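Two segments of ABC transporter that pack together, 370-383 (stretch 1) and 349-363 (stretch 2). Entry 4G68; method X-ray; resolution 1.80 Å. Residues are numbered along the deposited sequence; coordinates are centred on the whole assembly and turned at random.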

ATOM      1  N   VAL C 370       9.996  17.702  -6.351  1.00 31.47           N
ATOM      2  CA  VAL C 370       9.236  16.465  -6.284  1.00 32.85           C
ATOM      3  C   VAL C 370       9.212  15.744  -7.635  1.00 29.33           C
ATOM      4  O   VAL C 370       9.223  16.405  -8.676  1.00 26.05           O
ATOM      5  CB  VAL C 370       7.841  16.694  -5.689  1.00 32.18           C
ATOM      6  CG1 VAL C 370       7.933  17.584  -4.464  1.00 31.67           C
ATOM      7  CG2 VAL C 370       6.891  17.288  -6.679  1.00 34.98           C
ATOM      8  N   ASP C 371       9.219  14.407  -7.611  1.00 28.95           N
ATOM      9  CA  ASP C 371       9.402  13.669  -8.848  1.00 30.20           C
ATOM     10  C   ASP C 371       8.123  13.743  -9.665  1.00 29.53           C
ATOM     11  O   ASP C 371       7.048  13.665  -9.088  1.00 27.53           O
ATOM     12  CB  ASP C 371       9.825  12.218  -8.587  1.00 32.69           C
ATOM     13  CG  ASP C 371      10.247  11.490  -9.860  1.00 35.03           C
ATOM     14  OD1 ASP C 371      11.465  11.375 -10.137  1.00 35.32           O
ATOM     15  OD2 ASP C 371       9.345  11.046 -10.593  1.00 33.49           O
ATOM     16  N   PRO C 372       8.247  13.893 -11.000  1.00 28.93           N
ATOM     17  CA  PRO C 372       7.065  13.981 -11.837  1.00 30.05           C
ATOM     18  C   PRO C 372       6.108  12.821 -11.674  1.00 26.04           C
ATOM     19  O   PRO C 372       4.907  13.033 -11.757  1.00 24.40           O
ATOM     20  CB  PRO C 372       7.626  14.024 -13.262  1.00 33.46           C
ATOM     21  CG  PRO C 372       8.945  14.705 -13.104  1.00 32.69           C
ATOM     22  CD  PRO C 372       9.472  14.266 -11.750  1.00 31.72           C
ATOM     23  N   LEU C 373       6.635  11.620 -11.420  1.00 27.15           N
ATOM     24  CA  LEU C 373       5.839  10.422 -11.228  1.00 20.27           C
ATOM     25  C   LEU C 373       4.962  10.513  -9.965  1.00 21.38           C
ATOM     26  O   LEU C 373       3.780  10.122  -9.976  1.00 21.08           O
ATOM     27  CB  LEU C 373       6.736   9.166 -11.190  1.00 21.67           C
ATOM     28  CG  LEU C 373       6.047   7.797 -11.170  1.00 22.94           C
ATOM     29  CD1 LEU C 373       5.246   7.575 -12.455  1.00 21.84           C
ATOM     30  CD2 LEU C 373       7.065   6.638 -10.985  1.00 23.42           C
ATOM     31  N   GLU C 374       5.508  11.091  -8.907  1.00 21.15           N
ATOM     32  CA  GLU C 374       4.716  11.406  -7.716  1.00 21.94           C
ATOM     33  C   GLU C 374       3.507  12.322  -7.987  1.00 20.31           C
ATOM     34  O   GLU C 374       2.396  12.093  -7.480  1.00 22.18           O
ATOM     35  CB  GLU C 374       5.621  12.058  -6.661  1.00 18.85           C
ATOM     36  CG  GLU C 374       4.932  12.434  -5.338  1.00 20.57           C
ATOM     37  CD  GLU C 374       4.602  11.250  -4.393  1.00 23.81           C
ATOM     38  OE1 GLU C 374       4.665  10.055  -4.786  1.00 24.30           O
ATOM     39  OE2 GLU C 374       4.200  11.542  -3.244  1.00 22.18           O
ATOM     40  N   ILE C 375       3.768  13.424  -8.683  1.00 21.87           N
ATOM     41  CA  ILE C 375       2.754  14.388  -9.110  1.00 22.13           C
ATOM     42  C   ILE C 375       1.714  13.691 -10.004  1.00 22.33           C
ATOM     43  O   ILE C 375       0.460  13.883  -9.887  1.00 22.85           O
ATOM     44  CB  ILE C 375       3.432  15.513  -9.907  1.00 23.20           C
ATOM     45  CG1 ILE C 375       4.369  16.288  -8.981  1.00 25.05           C
ATOM     46  CG2 ILE C 375       2.412  16.494 -10.476  1.00 24.88           C
ATOM     47  CD1 ILE C 375       5.366  17.176  -9.683  1.00 27.33           C
ATOM     48  N   GLN C 376       2.222  12.860 -10.885  1.00 21.76           N
ATOM     49  CA  GLN C 376       1.345  12.135 -11.822  1.00 22.76           C
ATOM     50  C   GLN C 376       0.339  11.211 -11.102  1.00 21.76           C
ATOM     51  O   GLN C 376      -0.870  11.197 -11.436  1.00 17.42           O
ATOM     52  CB  GLN C 376       2.154  11.415 -12.909  1.00 23.71           C
ATOM     53  CG  GLN C 376       1.275  11.127 -14.137  1.00 27.08           C
ATOM     54  CD  GLN C 376       1.990  10.390 -15.249  1.00 30.17           C
ATOM     55  OE1 GLN C 376       1.806  10.696 -16.448  1.00 28.98           O
ATOM     56  NE2 GLN C 376       2.835   9.446 -14.864  1.00 27.97           N
ATOM     57  N   ILE C 377       0.860  10.458 -10.118  1.00 20.20           N
ATOM     58  CA  ILE C 377       0.047   9.639  -9.259  1.00 18.97           C
ATOM     59  C   ILE C 377      -1.047  10.530  -8.682  1.00 20.64           C
ATOM     60  O   ILE C 377      -2.214  10.218  -8.844  1.00 24.91           O
ATOM     61  CB  ILE C 377       0.841   8.862  -8.171  1.00 18.36           C
ATOM     62  CG1 ILE C 377       1.665   7.743  -8.824  1.00 18.04           C
ATOM     63  CG2 ILE C 377      -0.149   8.222  -7.188  1.00 16.46           C
ATOM     64  CD1 ILE C 377       2.724   7.077  -7.924  1.00 19.90           C
ATOM     65  N   MET C 378      -0.684  11.635  -8.025  1.00 21.40           N
ATOM     66  CA  MET C 378      -1.698  12.593  -7.575  1.00 27.40           C
ATOM     67  C   MET C 378      -2.752  12.941  -8.658  1.00 30.35           C
ATOM     68  O   MET C 378      -3.968  12.769  -8.441  1.00 33.22           O
ATOM     69  CB  MET C 378      -1.024  13.854  -7.064  1.00 25.00           C
ATOM     70  CG  MET C 378      -0.591  13.742  -5.621  1.00 27.50           C
ATOM     71  SD  MET C 378       0.071  15.309  -4.968  1.00 28.30           S
ATOM     72  CE  MET C 378      -1.302  16.312  -4.920  1.00 33.53           C
ATOM     73  N   ASN C 379      -2.269  13.377  -9.821  1.00 32.83           N
ATOM     74  CA  ASN C 379      -3.105  13.801 -10.969  1.00 31.80           C
ATOM     75  C   ASN C 379      -3.902  12.736 -11.750  1.00 28.46           C
ATOM     76  O   ASN C 379      -5.100  12.902 -12.012  1.00 28.60           O
ATOM     77  CB  ASN C 379      -2.200  14.544 -11.953  1.00 34.77           C
ATOM     78  CG  ASN C 379      -1.738  15.865 -11.402  1.00 33.36           C
ATOM     79  OD1 ASN C 379      -2.226  16.322 -10.347  1.00 33.61           O
ATOM     80  ND2 ASN C 379      -0.819  16.498 -12.109  1.00 34.15           N
ATOM     81  N   ASN C 380      -3.220  11.696 -12.191  1.00 26.47           N
ATOM     82  CA  ASN C 380      -3.886  10.598 -12.893  1.00 26.85           C
ATOM     83  C   ASN C 380      -4.687   9.661 -12.009  1.00 23.62           C
ATOM     84  O   ASN C 380      -5.582   8.998 -12.533  1.00 26.13           O
ATOM     85  CB  ASN C 380      -2.899   9.791 -13.710  1.00 24.34           C
ATOM     86  CG  ASN C 380      -2.319  10.598 -14.877  1.00 32.94           C
ATOM     87  OD1 ASN C 380      -2.601  11.813 -15.033  1.00 31.94           O
ATOM     88  ND2 ASN C 380      -1.462   9.938 -15.679  1.00 28.17           N
ATOM     89  N   ILE C 381      -4.391   9.580 -10.699  1.00 21.90           N
ATOM     90  CA  ILE C 381      -5.094   8.614  -9.840  1.00 21.28           C
ATOM     91  C   ILE C 381      -5.899   9.232  -8.704  1.00 22.40           C
ATOM     92  O   ILE C 381      -7.135   8.995  -8.570  1.00 23.73           O
ATOM     93  CB  ILE C 381      -4.153   7.494  -9.240  1.00 21.52           C
ATOM     94  CG1 ILE C 381      -3.633   6.552 -10.325  1.00 25.19           C
ATOM     95  CG2 ILE C 381      -4.937   6.616  -8.266  1.00 23.29           C
ATOM     96  CD1 ILE C 381      -2.312   6.955 -10.919  1.00 22.03           C
ATOM     97  N   VAL C 382      -5.215   9.988  -7.858  1.00 20.49           N
ATOM     98  CA  VAL C 382      -5.902  10.414  -6.669  1.00 24.96           C
ATOM     99  C   VAL C 382      -6.941  11.550  -6.911  1.00 27.23           C
ATOM    100  O   VAL C 382      -8.072  11.451  -6.456  1.00 26.68           O
ATOM    101  CB  VAL C 382      -4.924  10.710  -5.514  1.00 25.91           C
ATOM    102  CG1 VAL C 382      -5.722  11.004  -4.253  1.00 22.47           C
ATOM    103  CG2 VAL C 382      -4.026   9.498  -5.245  1.00 21.62           C
ATOM    104  N   ALA C 383      -6.534  12.588  -7.646  1.00 30.22           N
ATOM    105  CA  ALA C 383      -7.382  13.785  -7.904  1.00 32.78           C
ATOM    106  C   ALA C 383      -8.782  13.454  -8.466  1.00 34.89           C
ATOM    107  O   ALA C 383      -8.914  12.653  -9.390  1.00 33.99           O
ATOM    108  CB  ALA C 383      -6.639  14.743  -8.839  1.00 33.68           C
TER
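Stretch 2 349-363: MDYLIATGLPAWKYD

The most unusual feature is a buried acid, Glu374, set against a backbone carbonyl: Glu374 OE2 lies 2.7 Å from Gly356 O. The geometry leaves open how the two oxygens are accommodated.

Stretch 1 contains a helix from Pro372 to Val382, with a wider pi-type turn at its C-terminal end. Asp371 caps its start, Asp371 OD2 accepting from Leu373 N at 2.9 Å. Stretch 2 enters as the end of a helix that begins earlier in the chain, ending at Ile353. The two helices cross at 106°, close to perpendicular, with axes 9.2 Å apart at closest approach. Ala354 then turns the chain with positive phi (68/24). Ala354 CB points toward stretch 1 and lies 3.5 Å from Glu374 OE1. Leu357 and Pro358 follow in extended form.

Tyr351 (chi1 t) meets several partners. Val370 CG1 sits over one ring face, 3.7 Å from Tyr351 CE2. Glu374 OE2 is at the ring edge, 3.6 Å from Tyr351 CD1. Val370 CG1 also meets Leu352 CD2 at 3.8 Å.

Further along helix 372-382, Ile377, Met378 and Val382 pack against Leu357. Leu357 CD2 is 4.1 Å from both Ile377 CG2 and Met378 CG, and Leu357 CD1 is 4.0 Å from Val382 CG2. Met378 CE reaches Tyr362 OH at 3.1 Å.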

ATOM      1  N   MET C 349       9.204  13.498   3.344  1.00 22.17           N
ATOM      2  CA  MET C 349      10.170  12.609   2.707  1.00 23.58           C
ATOM      3  C   MET C 349       9.440  11.829   1.589  1.00 22.95           C
ATOM      4  O   MET C 349       9.901  11.815   0.464  1.00 25.42           O
ATOM      5  CB  MET C 349      10.744  11.611   3.738  1.00 23.11           C
ATOM      6  CG  MET C 349      11.698  10.576   3.136  1.00 25.42           C
ATOM      7  SD  MET C 349      12.060   9.154   4.181  1.00 18.99           S
ATOM      8  CE  MET C 349      10.608   8.115   3.938  1.00 24.82           C
ATOM      9  N   ASP C 350       8.299  11.212   1.928  1.00 21.89           N
ATOM     10  CA  ASP C 350       7.497  10.338   1.013  1.00 21.98           C
ATOM     11  C   ASP C 350       7.173  11.091  -0.264  1.00 24.56           C
ATOM     12  O   ASP C 350       7.377  10.594  -1.388  1.00 25.13           O
ATOM     13  CB  ASP C 350       6.142   9.972   1.675  1.00 22.91           C
ATOM     14  CG  ASP C 350       6.194   8.737   2.545  1.00 26.13           C
ATOM     15  OD1 ASP C 350       7.244   8.034   2.555  1.00 24.88           O
ATOM     16  OD2 ASP C 350       5.143   8.466   3.236  1.00 24.36           O
ATOM     17  N   TYR C 351       6.648  12.299  -0.072  1.00 24.05           N
ATOM     18  CA  TYR C 351       6.327  13.224  -1.167  1.00 26.72           C
ATOM     19  C   TYR C 351       7.529  13.519  -2.095  1.00 27.90           C
ATOM     20  O   TYR C 351       7.392  13.460  -3.339  1.00 28.56           O
ATOM     21  CB  TYR C 351       5.775  14.522  -0.580  1.00 30.41           C
ATOM     22  CG  TYR C 351       5.177  15.497  -1.589  1.00 31.67           C
ATOM     23  CD1 TYR C 351       4.373  15.037  -2.640  1.00 35.38           C
ATOM     24  CD2 TYR C 351       5.392  16.863  -1.468  1.00 35.95           C
ATOM     25  CE1 TYR C 351       3.821  15.910  -3.562  1.00 37.60           C
ATOM     26  CE2 TYR C 351       4.833  17.765  -2.379  1.00 37.03           C
ATOM     27  CZ  TYR C 351       4.048  17.280  -3.415  1.00 38.80           C
ATOM     28  OH  TYR C 351       3.496  18.162  -4.312  1.00 40.39           O
ATOM     29  N   LEU C 352       8.695  13.776  -1.497  1.00 24.38           N
ATOM     30  CA  LEU C 352       9.889  14.136  -2.253  1.00 26.10           C
ATOM     31  C   LEU C 352      10.496  12.966  -3.024  1.00 27.91           C
ATOM     32  O   LEU C 352      10.919  13.130  -4.166  1.00 28.47           O
ATOM     33  CB  LEU C 352      10.938  14.731  -1.316  1.00 29.62           C
ATOM     34  CG  LEU C 352      10.621  16.170  -0.884  1.00 30.24           C
ATOM     35  CD1 LEU C 352      11.453  16.584   0.326  1.00 31.50           C
ATOM     36  CD2 LEU C 352      10.896  17.088  -2.077  1.00 29.02           C
ATOM     37  N   ILE C 353      10.508  11.791  -2.401  1.00 24.78           N
ATOM     38  CA  ILE C 353      11.114  10.608  -2.967  1.00 23.98           C
ATOM     39  C   ILE C 353      10.141   9.543  -3.533  1.00 24.33           C
ATOM     40  O   ILE C 353      10.605   8.527  -4.070  1.00 27.38           O
ATOM     41  CB  ILE C 353      12.180  10.013  -2.019  1.00 25.69           C
ATOM     42  CG1 ILE C 353      11.528   9.203  -0.890  1.00 26.68           C
ATOM     43  CG2 ILE C 353      13.077  11.133  -1.453  1.00 23.39           C
ATOM     44  CD1 ILE C 353      12.542   8.518   0.023  1.00 27.32           C
ATOM     45  N   ALA C 354       8.831   9.770  -3.412  1.00 20.06           N
ATOM     46  CA  ALA C 354       7.787   8.891  -3.983  1.00 20.75           C
ATOM     47  C   ALA C 354       7.663   7.488  -3.327  1.00 20.26           C
ATOM     48  O   ALA C 354       7.152   6.542  -3.921  1.00 19.53           O
ATOM     49  CB  ALA C 354       7.873   8.824  -5.529  1.00 17.40           C
ATOM     50  N   THR C 355       8.106   7.401  -2.076  1.00 21.97           N
ATOM     51  CA  THR C 355       7.879   6.210  -1.243  1.00 23.19           C
ATOM     52  C   THR C 355       6.474   6.199  -0.650  1.00 23.59           C
ATOM     53  O   THR C 355       6.012   5.165  -0.141  1.00 20.46           O
ATOM     54  CB  THR C 355       8.867   6.107  -0.040  1.00 23.82           C
ATOM     55  OG1 THR C 355       8.899   7.352   0.699  1.00 22.92           O
ATOM     56  CG2 THR C 355      10.239   5.678  -0.485  1.00 22.88           C
ATOM     57  N   GLY C 356       5.814   7.358  -0.678  1.00 22.84           N
ATOM     58  CA  GLY C 356       4.404   7.425  -0.301  1.00 23.84           C
ATOM     59  C   GLY C 356       3.666   8.641  -0.840  1.00 23.21           C
ATOM     60  O   GLY C 356       4.252   9.450  -1.570  1.00 19.10           O
ATOM     61  N   LEU C 357       2.372   8.719  -0.533  1.00 22.19           N
ATOM     62  CA  LEU C 357       1.599   9.946  -0.743  1.00 22.62           C
ATOM     63  C   LEU C 357       1.423  10.671   0.614  1.00 22.19           C
ATOM     64  O   LEU C 357       1.005  10.026   1.602  1.00 22.97           O
ATOM     65  CB  LEU C 357       0.255   9.606  -1.351  1.00 21.36           C
ATOM     66  CG  LEU C 357       0.357   9.135  -2.802  1.00 24.99           C
ATOM     67  CD1 LEU C 357      -0.860   8.287  -3.152  1.00 25.06           C
ATOM     68  CD2 LEU C 357       0.570  10.325  -3.771  1.00 26.63           C
ATOM     69  N   PRO C 358       1.750  11.995   0.679  1.00 22.53           N
ATOM     70  CA  PRO C 358       1.821  12.674   1.979  1.00 19.85           C
ATOM     71  C   PRO C 358       0.458  12.795   2.642  1.00 21.06           C
ATOM     72  O   PRO C 358      -0.568  13.072   1.954  1.00 21.82           O
ATOM     73  CB  PRO C 358       2.358  14.079   1.616  1.00 21.67           C
ATOM     74  CG  PRO C 358       1.984  14.301   0.166  1.00 20.66           C
ATOM     75  CD  PRO C 358       2.162  12.903  -0.433  1.00 22.53           C
ATOM     76  N   ALA C 359       0.409  12.576   3.956  1.00 21.01           N
ATOM     77  CA  ALA C 359      -0.819  12.867   4.718  1.00 20.68           C
ATOM     78  C   ALA C 359      -0.805  14.254   5.307  1.00 22.57           C
ATOM     79  O   ALA C 359      -1.888  14.820   5.617  1.00 22.39           O
ATOM     80  CB  ALA C 359      -1.089  11.855   5.838  1.00 20.81           C
ATOM     81  N   TRP C 360       0.398  14.797   5.487  1.00 21.03           N
ATOM     82  CA  TRP C 360       0.534  16.133   6.074  1.00 23.35           C
ATOM     83  C   TRP C 360       0.558  17.123   4.958  1.00 25.44           C
ATOM     84  O   TRP C 360       0.910  16.759   3.825  1.00 23.80           O
ATOM     85  CB  TRP C 360       1.834  16.258   6.832  1.00 24.87           C
ATOM     86  CG  TRP C 360       1.825  15.472   8.117  1.00 25.53           C
ATOM     87  CD1 TRP C 360       1.688  14.080   8.268  1.00 22.08           C
ATOM     88  CD2 TRP C 360       1.880  16.012   9.480  1.00 25.09           C
ATOM     89  NE1 TRP C 360       1.710  13.729   9.604  1.00 22.65           N
ATOM     90  CE2 TRP C 360       1.785  14.848  10.388  1.00 23.99           C
ATOM     91  CE3 TRP C 360       1.957  17.312  10.039  1.00 23.68           C
ATOM     92  CZ2 TRP C 360       1.838  14.994  11.774  1.00 23.95           C
ATOM     93  CZ3 TRP C 360       1.998  17.428  11.434  1.00 22.27           C
ATOM     94  CH2 TRP C 360       1.948  16.298  12.282  1.00 20.66           C
ATOM     95  N   LYS C 361       0.180  18.359   5.250  1.00 22.96           N
ATOM     96  CA  LYS C 361       0.172  19.410   4.208  1.00 26.54           C
ATOM     97  C   LYS C 361       1.630  19.618   3.856  1.00 29.02           C
ATOM     98  O   LYS C 361       2.506  19.263   4.640  1.00 30.12           O
ATOM     99  CB  LYS C 361      -0.480  20.723   4.695  1.00 28.24           C
ATOM    100  CG  LYS C 361      -1.931  20.558   5.112  1.00 26.53           C
ATOM    101  CD  LYS C 361      -2.423  21.752   5.908  1.00 26.42           C
ATOM    102  CE  LYS C 361      -3.947  21.766   5.885  1.00 27.97           C
ATOM    103  NZ  LYS C 361      -4.553  22.971   6.527  1.00 26.73           N
ATOM    104  N   TYR C 362       1.882  20.145   2.667  1.00 25.89           N
ATOM    105  CA  TYR C 362       3.205  20.114   2.105  1.00 29.66           C
ATOM    106  C   TYR C 362       3.528  21.430   1.386  1.00 31.27           C
ATOM    107  O   TYR C 362       4.317  21.447   0.444  1.00 35.14           O
ATOM    108  CB  TYR C 362       3.342  18.884   1.180  1.00 26.91           C
ATOM    109  CG  TYR C 362       2.193  18.728   0.215  1.00 25.62           C
ATOM    110  CD1 TYR C 362       2.183  19.425  -1.008  1.00 25.54           C
ATOM    111  CD2 TYR C 362       1.146  17.856   0.484  1.00 26.18           C
ATOM    112  CE1 TYR C 362       1.156  19.263  -1.907  1.00 24.24           C
ATOM    113  CE2 TYR C 362       0.099  17.690  -0.420  1.00 25.87           C
ATOM    114  CZ  TYR C 362       0.118  18.398  -1.622  1.00 25.09           C
ATOM    115  OH  TYR C 362      -0.916  18.263  -2.539  1.00 22.86           O
ATOM    116  N   ASP C 363       2.900  22.519   1.851  1.00 35.49           N
ATOM    117  CA  ASP C 363       3.208  23.902   1.398  1.00 36.30           C
ATOM    118  C   ASP C 363       4.663  24.299   1.656  1.00 36.91           C
ATOM    119  O   ASP C 363       5.251  25.045   0.866  1.00 34.81           O
ATOM    120  CB  ASP C 363       2.297  24.916   2.106  1.00 40.56           C
ATOM    121  CG  ASP C 363       0.827  24.594   1.937  1.00 39.54           C
ATOM    122  OD1 ASP C 363       0.300  24.718   0.809  1.00 41.44           O
ATOM    123  OD2 ASP C 363       0.192  24.224   2.948  1.00 43.70           O
TER